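Local atomic coordinates of DR2417 (Deinococcus radiodurans, PDB entry 4XWW), a protein that probably degrades and matures RNA as a 5'-3' exonuclease, and possibly an endonuclease, of the metallo-beta-lactamase superfamily, using a zinc-binding active site. Residues A[108-113]-A[153-158]; A[132-137]-A[148-153]. All blocks are in the same frame, centred on the assembly; numbering follows the deposited sequence.

Contact 1 of 2, residues A[108-113]-A[153-158]. With ZN (zinc ion), chain E.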
loop_
_atom_site.group_PDB
_atom_site.type_symbol
_atom_site.label_atom_id
_atom_site.label_comp_id
_atom_site.label_asym_id
_atom_site.label_seq_id
_atom_site.Cartn_x
_atom_site.Cartn_y
_atom_site.Cartn_z
ATOM N N LEU A 108 -29.218 -11.329 14.628
ATOM C CA LEU A 108 -28.870 -12.152 15.796
ATOM C C LEU A 108 -28.348 -11.288 16.965
ATOM O O LEU A 108 -28.045 -10.113 16.770
ATOM C CB LEU A 108 -27.867 -13.231 15.379
ATOM C CG LEU A 108 -28.612 -14.409 14.747
ATOM C CD1 LEU A 108 -28.615 -14.307 13.239
ATOM C CD2 LEU A 108 -28.059 -15.755 15.215
ATOM N N PRO A 109 -28.284 -11.849 18.190
ATOM C CA PRO A 109 -28.066 -10.976 19.356
ATOM C C PRO A 109 -26.790 -10.111 19.344
ATOM O O PRO A 109 -26.898 -8.943 19.715
ATOM C CB PRO A 109 -28.016 -11.969 20.520
ATOM C CG PRO A 109 -28.822 -13.108 20.066
ATOM C CD PRO A 109 -28.552 -13.238 18.604
ATOM N N LEU A 110 -25.626 -10.637 18.968
ATOM C CA LEU A 110 -24.428 -9.792 18.977
ATOM C C LEU A 110 -24.574 -8.689 17.931
ATOM O O LEU A 110 -24.209 -7.537 18.168
ATOM C CB LEU A 110 -23.150 -10.610 18.712
ATOM C CG LEU A 110 -21.850 -9.799 18.640
ATOM C CD1 LEU A 110 -21.603 -9.035 19.965
ATOM C CD2 LEU A 110 -20.691 -10.729 18.305
ATOM N N THR A 111 -25.145 -9.044 16.784
ATOM C CA THR A 111 -25.386 -8.069 15.722
ATOM C C THR A 111 -26.230 -6.914 16.249
ATOM O O THR A 111 -25.855 -5.747 16.131
ATOM C CB THR A 111 -26.087 -8.719 14.516
ATOM O OG1 THR A 111 -25.314 -9.843 14.077
ATOM C CG2 THR A 111 -26.214 -7.724 13.372
ATOM N N LEU A 112 -27.341 -7.227 16.907
ATOM C CA LEU A 112 -28.194 -6.167 17.418
ATOM C C LEU A 112 -27.543 -5.385 18.558
ATOM O O LEU A 112 -27.778 -4.181 18.699
ATOM C CB LEU A 112 -29.554 -6.745 17.882
ATOM C CG LEU A 112 -30.364 -7.439 16.778
ATOM C CD1 LEU A 112 -31.782 -7.792 17.293
ATOM C CD2 LEU A 112 -30.508 -6.552 15.567
ATOM N N ALA A 113 -26.750 -6.057 19.388
ATOM C CA ALA A 113 -26.105 -5.354 20.492
ATOM C C ALA A 113 -25.146 -4.285 19.937
ATOM O O ALA A 113 -25.109 -3.147 20.426
ATOM C CB ALA A 113 -25.371 -6.326 21.399
ATOM N N HIS A 153 -17.729 -17.577 10.606
ATOM C CA HIS A 153 -17.098 -16.350 10.117
ATOM C C HIS A 153 -16.179 -15.881 11.245
ATOM O O HIS A 153 -16.000 -16.588 12.237
ATOM C CB HIS A 153 -18.189 -15.320 9.750
ATOM C CG HIS A 153 -17.699 -14.123 8.987
ATOM N ND1 HIS A 153 -16.592 -14.151 8.154
ATOM C CD2 HIS A 153 -18.174 -12.853 8.940
ATOM C CE1 HIS A 153 -16.413 -12.950 7.630
ATOM N NE2 HIS A 153 -17.339 -12.143 8.106
ATOM N N SER A 154 -15.620 -14.687 11.104
ATOM C CA SER A 154 -14.632 -14.168 12.044
ATOM C C SER A 154 -15.279 -13.338 13.158
ATOM O O SER A 154 -14.575 -12.680 13.938
ATOM C CB SER A 154 -13.623 -13.317 11.289
ATOM O OG SER A 154 -14.330 -12.485 10.382
ATOM N N ILE A 155 -16.614 -13.348 13.195
ATOM C CA ILE A 155 -17.385 -12.738 14.289
ATOM C C ILE A 155 -18.553 -13.695 14.598
ATOM O O ILE A 155 -19.043 -14.366 13.696
ATOM C CB ILE A 155 -17.896 -11.310 13.911
ATOM C CG1 ILE A 155 -18.412 -10.548 15.145
ATOM C CG2 ILE A 155 -19.001 -11.379 12.839
ATOM C CD1 ILE A 155 -18.852 -9.109 14.850
ATOM N N PRO A 156 -18.962 -13.809 15.874
ATOM C CA PRO A 156 -20.114 -14.661 16.212
ATOM C C PRO A 156 -21.446 -14.131 15.660
ATOM O O PRO A 156 -21.516 -12.970 15.219
ATOM C CB PRO A 156 -20.134 -14.641 17.752
ATOM C CG PRO A 156 -18.751 -14.278 18.152
ATOM C CD PRO A 156 -18.237 -13.353 17.077
ATOM N N ASP A 157 -22.475 -14.974 15.697
ATOM C CA ASP A 157 -23.835 -14.580 15.341
ATOM C C ASP A 157 -23.872 -14.092 13.901
ATOM O O ASP A 157 -24.487 -13.074 13.584
ATOM C CB ASP A 157 -24.362 -13.514 16.300
ATOM C CG ASP A 157 -24.912 -14.103 17.599
ATOM O OD1 ASP A 157 -25.117 -15.340 17.673
ATOM O OD2 ASP A 157 -25.145 -13.317 18.544
ATOM N N ASN A 158 -23.183 -14.848 13.052
ATOM C CA ASN A 158 -23.120 -14.606 11.618
ATOM C C ASN A 158 -24.070 -15.525 10.879
ATOM O O ASN A 158 -24.050 -16.740 11.081
ATOM C CB ASN A 158 -21.698 -14.832 11.119
ATOM C CG ASN A 158 -21.561 -14.554 9.654
ATOM O OD1 ASN A 158 -21.507 -13.402 9.245
ATOM N ND2 ASN A 158 -21.492 -15.610 8.847
HETATM ZN ZN ZN E . -17.869 -10.066 7.867
HETATM O O HOH W 1 -27.132 -11.193 12.578
HETATM O O HOH W 2 -22.586 -10.477 14.525
HETATM O O HOH W 3 -17.296 -9.593 6.156
#

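Contact 2 of 2, residues A[132-137]-A[148-153]. With ZN (zinc ion), chain E.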
loop_
_atom_site.group_PDB
_atom_site.type_symbol
_atom_site.label_atom_id
_atom_site.label_comp_id
_atom_site.label_asym_id
_atom_site.label_seq_id
_atom_site.Cartn_x
_atom_site.Cartn_y
_atom_site.Cartn_z
ATOM N N VAL A 132 -33.502 -12.472 16.184
ATOM C CA VAL A 132 -33.769 -13.804 15.673
ATOM C C VAL A 132 -32.679 -14.758 16.128
ATOM O O VAL A 132 -31.679 -14.355 16.720
ATOM C CB VAL A 132 -33.863 -13.836 14.131
ATOM C CG1 VAL A 132 -35.076 -13.051 13.641
ATOM C CG2 VAL A 132 -32.565 -13.332 13.475
ATOM N N THR A 133 -32.862 -16.034 15.842
ATOM C CA THR A 133 -31.749 -16.963 15.968
ATOM C C THR A 133 -31.797 -17.935 14.801
ATOM O O THR A 133 -32.710 -17.877 13.993
ATOM C CB THR A 133 -31.769 -17.716 17.292
ATOM O OG1 THR A 133 -30.530 -18.425 17.449
ATOM C CG2 THR A 133 -32.931 -18.693 17.319
ATOM N N TYR A 134 -30.787 -18.792 14.689
ATOM C CA TYR A 134 -30.716 -19.706 13.558
ATOM C C TYR A 134 -31.979 -20.551 13.480
ATOM O O TYR A 134 -32.441 -21.090 14.492
ATOM C CB TYR A 134 -29.490 -20.596 13.666
ATOM C CG TYR A 134 -28.222 -19.808 13.824
ATOM C CD1 TYR A 134 -27.829 -18.886 12.856
ATOM C CD2 TYR A 134 -27.427 -19.966 14.939
ATOM C CE1 TYR A 134 -26.667 -18.154 12.998
ATOM C CE2 TYR A 134 -26.269 -19.236 15.091
ATOM C CZ TYR A 134 -25.895 -18.338 14.114
ATOM O OH TYR A 134 -24.753 -17.610 14.268
ATOM N N GLY A 135 -32.530 -20.637 12.277
ATOM C CA GLY A 135 -33.713 -21.434 12.018
ATOM C C GLY A 135 -35.000 -20.637 11.996
ATOM O O GLY A 135 -36.025 -21.110 11.495
ATOM N N ASP A 136 -34.956 -19.432 12.551
ATOM C CA ASP A 136 -36.117 -18.560 12.536
ATOM C C ASP A 136 -36.477 -18.198 11.109
ATOM O O ASP A 136 -35.608 -17.999 10.271
ATOM C CB ASP A 136 -35.868 -17.287 13.344
ATOM C CG ASP A 136 -36.030 -17.504 14.838
ATOM O OD1 ASP A 136 -36.569 -18.557 15.230
ATOM O OD2 ASP A 136 -35.632 -16.618 15.617
ATOM N N GLU A 137 -37.777 -18.123 10.857
ATOM C CA GLU A 137 -38.305 -17.699 9.572
ATOM C C GLU A 137 -39.142 -16.459 9.790
ATOM O O GLU A 137 -40.111 -16.483 10.558
ATOM C CB GLU A 137 -39.157 -18.790 8.923
ATOM C CG GLU A 137 -38.375 -19.932 8.303
ATOM C CD GLU A 137 -39.267 -20.904 7.538
ATOM O OE1 GLU A 137 -39.309 -22.094 7.913
ATOM O OE2 GLU A 137 -39.921 -20.478 6.561
ATOM N N PHE A 148 -33.104 -17.845 8.499
ATOM C CA PHE A 148 -31.717 -17.644 8.894
ATOM C C PHE A 148 -31.026 -18.979 9.121
ATOM O O PHE A 148 -31.640 -19.904 9.638
ATOM C CB PHE A 148 -31.652 -16.789 10.167
ATOM C CG PHE A 148 -32.085 -15.360 9.967
ATOM C CD1 PHE A 148 -33.427 -15.030 9.897
ATOM C CD2 PHE A 148 -31.147 -14.344 9.871
ATOM C CE1 PHE A 148 -33.828 -13.717 9.707
ATOM C CE2 PHE A 148 -31.546 -13.028 9.690
ATOM C CZ PHE A 148 -32.890 -12.718 9.610
ATOM N N PHE A 149 -29.752 -19.089 8.750
ATOM C CA PHE A 149 -28.987 -20.265 9.154
ATOM C C PHE A 149 -27.536 -19.875 9.477
ATOM O O PHE A 149 -27.025 -18.846 9.026
ATOM C CB PHE A 149 -29.043 -21.361 8.083
ATOM C CG PHE A 149 -28.503 -20.934 6.753
ATOM C CD1 PHE A 149 -29.333 -20.341 5.812
ATOM C CD2 PHE A 149 -27.161 -21.123 6.439
ATOM C CE1 PHE A 149 -28.843 -19.945 4.581
ATOM C CE2 PHE A 149 -26.646 -20.717 5.200
ATOM C CZ PHE A 149 -27.488 -20.119 4.269
ATOM N N CYS A 150 -26.880 -20.710 10.272
ATOM C CA CYS A 150 -25.549 -20.393 10.768
ATOM C C CYS A 150 -24.468 -20.605 9.720
ATOM O O CYS A 150 -24.419 -21.639 9.076
ATOM C CB CYS A 150 -25.249 -21.247 11.999
ATOM S SG CYS A 150 -23.629 -20.905 12.713
ATOM N N MET A 151 -23.591 -19.615 9.561
ATOM C CA MET A 151 -22.339 -19.834 8.830
ATOM C C MET A 151 -21.178 -19.304 9.665
ATOM O O MET A 151 -21.218 -18.180 10.145
ATOM C CB MET A 151 -22.358 -19.155 7.454
ATOM C CG MET A 151 -23.506 -19.667 6.543
ATOM S SD MET A 151 -23.166 -21.353 5.994
ATOM C CE MET A 151 -21.913 -21.023 4.788
ATOM N N THR A 152 -20.145 -20.120 9.844
ATOM C CA THR A 152 -18.969 -19.637 10.557
ATOM C C THR A 152 -18.306 -18.473 9.817
ATOM O O THR A 152 -18.329 -18.391 8.589
ATOM C CB THR A 152 -17.920 -20.747 10.773
ATOM O OG1 THR A 152 -17.743 -21.491 9.559
ATOM C CG2 THR A 152 -18.351 -21.691 11.866
ATOM N N HIS A 153 -17.729 -17.577 10.606
ATOM C CA HIS A 153 -17.098 -16.350 10.117
ATOM C C HIS A 153 -16.179 -15.881 11.245
ATOM O O HIS A 153 -16.000 -16.588 12.237
ATOM C CB HIS A 153 -18.189 -15.320 9.750
ATOM C CG HIS A 153 -17.699 -14.123 8.987
ATOM N ND1 HIS A 153 -16.592 -14.151 8.154
ATOM C CD2 HIS A 153 -18.174 -12.853 8.940
ATOM C CE1 HIS A 153 -16.413 -12.950 7.630
ATOM N NE2 HIS A 153 -17.339 -12.143 8.106
HETATM ZN ZN ZN E . -17.869 -10.066 7.867
HETATM O O HOH W 4 -21.957 -17.634 13.166
HETATM O O HOH W 3 -17.296 -9.593 6.156
#

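Contact 1 of 2, residues A[108-113]-A[153-158]
Asp-157 reaches with its carboxylate into the first turn of helix 109-122, where OD2 accepts a hydrogen bond from the backbone N of Leu-110 at 2.8 Å. The N-H...O angle of 164° makes the bond nearly straight, and OD2 receives it on its anti lone pair, away from OD1. Chi1 of -82° sets Asp-157 CG beside its own backbone N; the Asp-157 and Pro-109 side chains cross at about a right angle, and Asp-157 OD2 lies 3.4 Å from Pro-109 CD. Apolar contacts flank this polar one: Leu-108 CB meets Asp-157 CB at 3.6 Å, and CD2 of Leu-110 lies against Pro-156 CD (3.8 Å) and Ile-155 CG1.

Two waters complete the join around Thr-111 OG1. One accepts from Leu-108 N, has its oxygen hydrogen-bonded to Thr-111 OG1 at 2.7 Å, and donates a weak bond to Asp-157 O; the other links Thr-111 OG1 to Pro-156 O, to which the water oxygen donates at 2.8 Å. Farther out, Pro-156 packs on Val-249 and Tyr-250 of helix 249-261, and His-285 NE2 makes a weak hydrogen bond to Asp-157 OD2. At the other end of 153-158, His-153 NE2 binds, at 2.2 Å, a zinc whose other ligands are His-84, His-86 and a water.

Leu-108 is the N-cap residue, and the carboxylate of Asp-157 takes the N-H of Leu-110, the second residue of the helix; the helix dipole and this N-H would be expected to favour its negative charge, although it is buried.

Contact 2 of 2, residues A[132-137]-A[148-153]
A type II beta turn, Thr-133 to Asp-136, leads into the edge strand 137-140 of the seven-stranded sheet and is joined to the neighbouring strand 144-150 by a G1 beta bulge. Two successive residues, Gly-135 and Asp-136, face the single residue Phe-148: Gly-135 N donates to Phe-148 O at 2.9 Å, and Phe-148 N to Asp-136 O at 3.1 Å. Within the turn, Asp-136 N bonds to Thr-133 O, and Asp-136 OD2 takes the N-H of Thr-133 from above its carboxylate plane. Gly-135, in the third position of the turn, has phi 99°, where a CB would jam against the preceding carbonyl oxygen.

These bonds join the start of an antiparallel hairpin in the metallo-beta-lactamase domain, and two aromatic rings pack beside the pairing. Val-132 CG2 sits over the centre of the Phe-148 ring, 3.8 Å from the centroid and only 4° off the normal, a CH-pi contact in which the methyl is almost equidistant from all six ring carbons; Asp-136 O lies at the ring's edge, in plane. Tyr-134 instead offers a face to Cys-150: CB lies 3.5 Å from the ring centroid, and SG, anti to the backbone N (chi1 -179°), reaches toward the phenol end as a sulfur-aromatic contact at 4.1 Å from the centroid. A water lies between Tyr-134 OH and Met-151 O, within hydrogen-bonding distance of both. The Phe-148 side chain also touches Tyr-106 of strand 104-107, in the eight-stranded sheet, while past Cys-150 the chain continues as a loop to the zinc ligand His-153.

His-153 belongs to both contacts, closing 148-153 and opening 153-158: contact 1 packs on the loop after it and contact 2 on the strand leading to it, with their centres about 10 Å apart. Tyr-134 of contact 2 also bridges them: its OH lies 3.3 Å from Asp-157 CA, and its CZ 3.5 Å from Leu-108 CD2. Across the base of the loop, Asn-158 ND2 lies 2.9 Å from Met-151 O, a probable hydrogen bond. The helix start at 108-113 and the turn at 132-137 thus meet the chain on either side of His-153 in sequence; at the zinc site, His-153 packs on a phosphate of the bound RNA and its ND1 bonds to Gly-380 O.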